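Matching sites in citrate synthase from Metallosphaera sedula, a protein that probably catalyses the condensation of oxaloacetate and acetyl-CoA with water to give citrate and CoA, a step of the tricarboxylic acid cycle (PDB 6ABW (chain A, 1.72 Å), residues K299-A304 and S328-Y333), and in its relative citrate synthase from Metallosphaera sedula (PDB 6ABX (chain B, 1.70 Å), residues R281-A286 and S310-Y315). Both blocks share one frame: the second was fitted to the first on N, CA, C and O of the twelve residues, RMSD 0.69 Å. Numbering follows each deposited sequence.

Structure 1 (6ABW).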
loop_
_atom_site.group_PDB
_atom_site.type_symbol
_atom_site.label_atom_id
_atom_site.label_comp_id
_atom_site.label_asym_id
_atom_site.label_seq_id
_atom_site.Cartn_x
_atom_site.Cartn_y
_atom_site.Cartn_z
ATOM N N LYS A 299 -4.867 30.033 23.444
ATOM C CA LYS A 299 -5.120 30.970 22.396
ATOM C C LYS A 299 -5.807 30.285 21.189
ATOM O O LYS A 299 -6.817 30.810 20.628
ATOM C CB LYS A 299 -3.764 31.575 22.028
ATOM C CG LYS A 299 -3.720 32.730 21.096
ATOM C CD LYS A 299 -2.271 33.093 20.752
ATOM C CE LYS A 299 -1.610 32.039 19.844
ATOM N NZ LYS A 299 -0.483 32.609 19.035
ATOM N N TYR A 300 -5.281 29.120 20.794
ATOM C CA TYR A 300 -5.858 28.367 19.658
ATOM C C TYR A 300 -7.246 27.850 19.956
ATOM O O TYR A 300 -8.078 27.886 19.075
ATOM C CB TYR A 300 -4.867 27.284 19.191
ATOM C CG TYR A 300 -3.626 27.867 18.551
ATOM C CD1 TYR A 300 -3.690 28.913 17.605
ATOM C CD2 TYR A 300 -2.373 27.437 18.931
ATOM C CE1 TYR A 300 -2.541 29.460 17.046
ATOM C CE2 TYR A 300 -1.219 27.955 18.344
ATOM C CZ TYR A 300 -1.317 28.937 17.371
ATOM O OH TYR A 300 -0.209 29.471 16.758
ATOM N N PHE A 301 -7.507 27.413 21.166
ATOM C CA PHE A 301 -8.792 26.940 21.610
ATOM C C PHE A 301 -9.784 28.104 21.560
ATOM O O PHE A 301 -10.862 27.965 21.029
ATOM C CB PHE A 301 -8.790 26.327 23.022
ATOM C CG PHE A 301 -10.160 25.965 23.513
ATOM C CD1 PHE A 301 -10.824 24.860 23.006
ATOM C CD2 PHE A 301 -10.829 26.764 24.435
ATOM C CE1 PHE A 301 -12.104 24.487 23.431
ATOM C CE2 PHE A 301 -12.157 26.452 24.819
ATOM C CZ PHE A 301 -12.782 25.303 24.331
ATOM N N GLU A 302 -9.328 29.286 21.990
ATOM C CA GLU A 302 -10.186 30.495 21.968
ATOM C C GLU A 302 -10.476 30.927 20.568
ATOM O O GLU A 302 -11.582 31.302 20.266
ATOM C CB GLU A 302 -9.532 31.640 22.759
ATOM C CG GLU A 302 -9.477 31.285 24.247
ATOM C CD GLU A 302 -9.005 32.423 25.168
ATOM O OE1 GLU A 302 -8.722 33.541 24.636
ATOM O OE2 GLU A 302 -8.907 32.182 26.424
ATOM N N ILE A 303 -9.490 30.854 19.677
ATOM C CA ILE A 303 -9.743 31.173 18.266
ATOM C C ILE A 303 -10.725 30.159 17.656
ATOM O O ILE A 303 -11.659 30.523 16.962
ATOM C CB ILE A 303 -8.451 31.185 17.448
ATOM C CG1 ILE A 303 -7.563 32.374 17.858
ATOM C CG2 ILE A 303 -8.798 31.232 15.971
ATOM C CD1 ILE A 303 -6.103 32.135 17.536
ATOM N N ALA A 304 -10.501 28.864 17.927
ATOM C CA ALA A 304 -11.414 27.826 17.381
ATOM C C ALA A 304 -12.837 28.028 17.854
ATOM O O ALA A 304 -13.778 27.938 17.053
ATOM C CB ALA A 304 -10.972 26.450 17.855
ATOM N N SER A 328 -9.850 18.426 16.814
ATOM C CA SER A 328 -8.880 17.363 17.158
ATOM C C SER A 328 -7.464 17.930 17.234
ATOM O O SER A 328 -6.696 17.618 18.168
ATOM C CB SER A 328 -8.991 16.211 16.134
ATOM O OG SER A 328 -8.705 16.659 14.803
ATOM N N GLY A 329 -7.111 18.809 16.292
ATOM C CA GLY A 329 -5.873 19.497 16.297
ATOM C C GLY A 329 -5.619 20.294 17.562
ATOM O O GLY A 329 -4.502 20.321 18.112
ATOM N N VAL A 330 -6.636 20.984 18.052
ATOM C CA VAL A 330 -6.545 21.677 19.317
ATOM C C VAL A 330 -6.144 20.736 20.453
ATOM O O VAL A 330 -5.288 21.088 21.242
ATOM C CB VAL A 330 -7.823 22.469 19.675
ATOM C CG1 VAL A 330 -7.625 23.207 21.024
ATOM C CG2 VAL A 330 -8.107 23.472 18.566
ATOM N N VAL A 331 -6.744 19.566 20.555
ATOM C CA VAL A 331 -6.373 18.548 21.536
ATOM C C VAL A 331 -4.924 18.120 21.330
ATOM O O VAL A 331 -4.107 18.147 22.273
ATOM C CB VAL A 331 -7.320 17.342 21.484
ATOM C CG1 VAL A 331 -6.850 16.233 22.377
ATOM C CG2 VAL A 331 -8.724 17.734 21.934
ATOM N N PHE A 332 -4.567 17.773 20.108
ATOM C CA PHE A 332 -3.202 17.284 19.880
ATOM C C PHE A 332 -2.131 18.333 20.170
ATOM O O PHE A 332 -1.078 18.047 20.819
ATOM C CB PHE A 332 -3.040 16.774 18.443
ATOM C CG PHE A 332 -3.933 15.634 18.065
ATOM C CD1 PHE A 332 -4.219 14.579 18.924
ATOM C CD2 PHE A 332 -4.470 15.614 16.739
ATOM C CE1 PHE A 332 -5.010 13.543 18.527
ATOM C CE2 PHE A 332 -5.266 14.523 16.380
ATOM C CZ PHE A 332 -5.456 13.512 17.284
ATOM N N TYR A 333 -2.406 19.546 19.762
ATOM C CA TYR A 333 -1.493 20.669 20.047
ATOM C C TYR A 333 -1.333 20.897 21.544
ATOM O O TYR A 333 -0.199 21.053 22.012
ATOM C CB TYR A 333 -2.015 21.950 19.384
ATOM C CG TYR A 333 -0.988 23.030 19.364
ATOM C CD1 TYR A 333 -0.014 23.065 18.399
ATOM C CD2 TYR A 333 -0.954 23.983 20.387
ATOM C CE1 TYR A 333 0.926 24.097 18.388
ATOM C CE2 TYR A 333 -0.012 24.983 20.404
ATOM C CZ TYR A 333 0.923 25.031 19.420
ATOM O OH TYR A 333 1.837 26.060 19.457
#

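Structure 2 (6ABX).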
loop_
_atom_site.group_PDB
_atom_site.type_symbol
_atom_site.label_atom_id
_atom_site.label_comp_id
_atom_site.label_asym_id
_atom_site.label_seq_id
_atom_site.Cartn_x
_atom_site.Cartn_y
_atom_site.Cartn_z
ATOM N N ARG B 281 -5.291 30.854 23.738
ATOM C CA ARG B 281 -5.513 31.739 22.612
ATOM C C ARG B 281 -6.110 30.922 21.460
ATOM O O ARG B 281 -7.132 31.297 20.850
ATOM C CB ARG B 281 -4.177 32.370 22.233
ATOM C CG ARG B 281 -4.218 33.328 21.056
ATOM C CD ARG B 281 -2.979 34.212 21.003
ATOM N NE ARG B 281 -1.723 33.467 20.956
ATOM C CZ ARG B 281 -1.228 32.822 19.882
ATOM N NH1 ARG B 281 0.035 32.452 19.889
ATOM N NH2 ARG B 281 -1.970 32.520 18.820
ATOM N N LEU B 282 -5.489 29.778 21.182
ATOM C CA LEU B 282 -5.913 28.953 20.060
ATOM C C LEU B 282 -7.306 28.397 20.283
ATOM O O LEU B 282 -8.096 28.293 19.308
ATOM C CB LEU B 282 -4.900 27.840 19.759
ATOM C CG LEU B 282 -3.565 28.263 19.157
ATOM C CD1 LEU B 282 -2.655 27.054 19.011
ATOM C CD2 LEU B 282 -3.724 28.908 17.795
ATOM N N PHE B 283 -7.666 28.064 21.523
ATOM C CA PHE B 283 -9.015 27.650 21.812
ATOM C C PHE B 283 -10.028 28.798 21.681
ATOM O O PHE B 283 -11.140 28.544 21.250
ATOM C CB PHE B 283 -9.129 27.011 23.199
ATOM C CG PHE B 283 -8.864 25.534 23.148
ATOM C CD1 PHE B 283 -9.888 24.668 22.798
ATOM C CD2 PHE B 283 -7.602 25.022 23.415
ATOM C CE1 PHE B 283 -9.636 23.310 22.722
ATOM C CE2 PHE B 283 -7.352 23.662 23.323
ATOM C CZ PHE B 283 -8.379 22.815 22.983
ATOM N N GLU B 284 -9.671 29.993 22.140
ATOM C CA GLU B 284 -10.537 31.185 21.974
ATOM C C GLU B 284 -10.826 31.372 20.481
ATOM O O GLU B 284 -12.007 31.553 20.091
ATOM C CB GLU B 284 -9.866 32.415 22.585
ATOM C CG GLU B 284 -9.784 32.335 24.100
ATOM C CD GLU B 284 -8.994 33.422 24.816
ATOM O OE1 GLU B 284 -8.377 34.276 24.135
ATOM O OE2 GLU B 284 -8.986 33.401 26.067
ATOM N N ILE B 285 -9.760 31.311 19.680
ATOM C CA ILE B 285 -9.875 31.411 18.204
ATOM C C ILE B 285 -10.837 30.355 17.678
ATOM O O ILE B 285 -11.778 30.650 16.922
ATOM C CB ILE B 285 -8.502 31.361 17.532
ATOM C CG1 ILE B 285 -7.684 32.604 17.860
ATOM C CG2 ILE B 285 -8.644 31.119 16.037
ATOM C CD1 ILE B 285 -6.255 32.512 17.463
ATOM N N ALA B 286 -10.634 29.079 18.053
ATOM C CA ALA B 286 -11.440 28.005 17.534
ATOM C C ALA B 286 -12.933 28.197 17.874
ATOM O O ALA B 286 -13.840 27.977 17.056
ATOM C CB ALA B 286 -10.894 26.688 18.081
ATOM N N SER B 310 -9.819 18.140 17.049
ATOM C CA SER B 310 -8.889 17.025 17.395
ATOM C C SER B 310 -7.441 17.486 17.275
ATOM O O SER B 310 -6.629 17.246 18.193
ATOM C CB SER B 310 -9.142 15.814 16.593
ATOM O OG SER B 310 -8.924 16.063 15.208
ATOM N N GLY B 311 -7.087 18.133 16.153
ATOM C CA GLY B 311 -5.698 18.548 15.993
ATOM C C GLY B 311 -5.220 19.480 17.104
ATOM O O GLY B 311 -4.123 19.331 17.638
ATOM N N LEU B 312 -6.055 20.435 17.507
ATOM C CA LEU B 312 -5.732 21.362 18.574
ATOM C C LEU B 312 -5.534 20.654 19.918
ATOM O O LEU B 312 -4.594 20.937 20.664
ATOM C CB LEU B 312 -6.831 22.433 18.625
ATOM C CG LEU B 312 -6.734 23.415 19.783
ATOM C CD1 LEU B 312 -5.368 24.061 19.801
ATOM C CD2 LEU B 312 -7.835 24.450 19.658
ATOM N N VAL B 313 -6.389 19.670 20.214
ATOM C CA VAL B 313 -6.258 18.856 21.448
ATOM C C VAL B 313 -4.940 18.071 21.450
ATOM O O VAL B 313 -4.229 18.126 22.431
ATOM C CB VAL B 313 -7.475 17.933 21.630
ATOM C CG1 VAL B 313 -7.241 16.862 22.683
ATOM C CG2 VAL B 313 -8.723 18.743 21.943
ATOM N N PHE B 314 -4.602 17.413 20.348
ATOM C CA PHE B 314 -3.347 16.633 20.282
ATOM C C PHE B 314 -2.132 17.569 20.341
ATOM O O PHE B 314 -1.133 17.271 20.983
ATOM C CB PHE B 314 -3.350 15.752 19.040
ATOM C CG PHE B 314 -4.288 14.583 19.185
ATOM C CD1 PHE B 314 -4.156 13.695 20.228
ATOM C CD2 PHE B 314 -5.272 14.347 18.247
ATOM C CE1 PHE B 314 -5.026 12.620 20.368
ATOM C CE2 PHE B 314 -6.138 13.264 18.395
ATOM C CZ PHE B 314 -6.043 12.443 19.483
ATOM N N TYR B 315 -2.222 18.742 19.695
ATOM C CA TYR B 315 -1.174 19.747 19.784
ATOM C C TYR B 315 -0.987 20.208 21.236
ATOM O O TYR B 315 0.168 20.378 21.689
ATOM C CB TYR B 315 -1.486 20.912 18.835
ATOM C CG TYR B 315 -0.492 22.046 18.883
ATOM C CD1 TYR B 315 0.788 21.869 18.389
ATOM C CD2 TYR B 315 -0.828 23.293 19.363
ATOM C CE1 TYR B 315 1.725 22.889 18.417
ATOM C CE2 TYR B 315 0.104 24.332 19.412
ATOM C CZ TYR B 315 1.380 24.125 18.935
ATOM O OH TYR B 315 2.324 25.118 18.917
#

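Structure 1 (6ABW)
Antiparallel helix packing within the largely helical citrate synthase fold sets Tyr-300, Phe-301 and Ala-304 of helix 295-315 against Val-330 and Tyr-333 of helix 325-335. The axes of the two segments come within 9.9 Å and run antiparallel (171°). The touching groups are mostly apolar or aromatic, and no hydrogen bond crosses. Tyr-300 has CG anti to its carbonyl carbon, which brings the ring edge toward the face of Tyr-333. This is a T-shaped pair, with planes at 88°. Tyr-300 CD2 is 3.7 Å from Tyr-333 CE2. Phe-238 of helix 233-244 meets both tyrosine rings. With CG of Phe-301 anti to the backbone N (chi1 174°), its ring packs on Ser-291 and Glu-292 of helix 278-292. Val-330 CG1 then meets Phe-301 CB at 3.9 Å and the ring edge at CD1. Val-330 CG2 faces Ala-304 CB at 4.2 Å and Tyr-300 O at 4.4 Å. Phe-241 also packs on Ala-304 and Val-330. The side chain of Ala-304 is about 13 Å from the bound acetyl-CoA, which the contact does not touch.

Structure 2 (6ABX)
Antiparallel helix packing sets Leu-282, Phe-283 and Ala-286 of helix 277-297 against Leu-312 and Tyr-315 of helix 310-316. The axes of the two segments come within 11.1 Å and run antiparallel (172°). The touching groups are apolar or aromatic, and no hydrogen bond crosses. Leu-282 has CG anti to its carbonyl carbon (chi1 -70°), which brings its CD1 methyl to Tyr-315 CE2 at 3.9 Å. The two side chains cross at about a right angle. The hydroxyl of Tyr-315 is hydrogen-bonded to Glu-278. A chi1 of -88° swings the Phe-283 ring across toward helix 310-316, and one face lies against Leu-312. The CD2 methyl of Leu-312 sits over the centre of that face, 3.5 Å from the centroid of the Phe-283 ring, in a CH-pi contact. Lys-275 makes a cation-pi contact with the same ring. Leu-312 CD2 also faces Ala-286 CB at 4.1 Å, and Leu-312 CD1 meets Leu-282 CB at 3.8 Å. Phe-225 of helix 220-228 packs on Ala-286 as well. Leu-312 is thus the residue through which helix 310-316 meets Leu-282, Phe-283 and Ala-286.

Comparison
Lys-299(A) is exchanged for Arg-281(B). Tyr-300(A) is exchanged for Leu-282(B). Their CB atoms coincide within the error, and chi1 is -68° against -70°. After superposition CD1 of Tyr-300(A) and CD2 of Leu-282(B) are 0.2 Å apart, and CD2 of Tyr-300(A) and CD1 of Leu-282(B) 0.5 Å apart. The leucine fork thus follows the near part of the ring. CE1, CE2, CZ and OH of Tyr-300(A) have no counterpart in Leu-282(B). Val-330(A) is exchanged for Leu-312(B), with the CB atoms 1.4 Å apart. CG1 and CG2 of Val-330(A) have no counterpart in the leucine, and CG, CD1 and CD2 of Leu-312(B) have none in the valine. Phe-301(A) and Phe-283(B) differ by a turn about chi1, 174° against -88°. Their CZ atoms stand 5.2 Å apart, and the places of CD2, CE1, CE2 and CZ of Phe-301(A) are left. CZ of Phe-283(B) stands 2.1 Å apart from the place of CG1 of Val-330(A) after superposition, too close for both, so turn and exchange may go together. Tyr-300(A) touches Tyr-333(A) as Leu-282(B) touches Tyr-315(B). Phe-301(A) and Ala-304(A) touch Val-330(A) as Phe-283(B) and Ala-286(B) touch Leu-312(B). The second helix is shifted slightly, perhaps with the exchange: CA atoms are 1.1 Å apart at Val-330(A)/Leu-312(B) and 1.0 Å apart at Gly-329(A)/Gly-311(B) and Tyr-333(A)/Tyr-315(B).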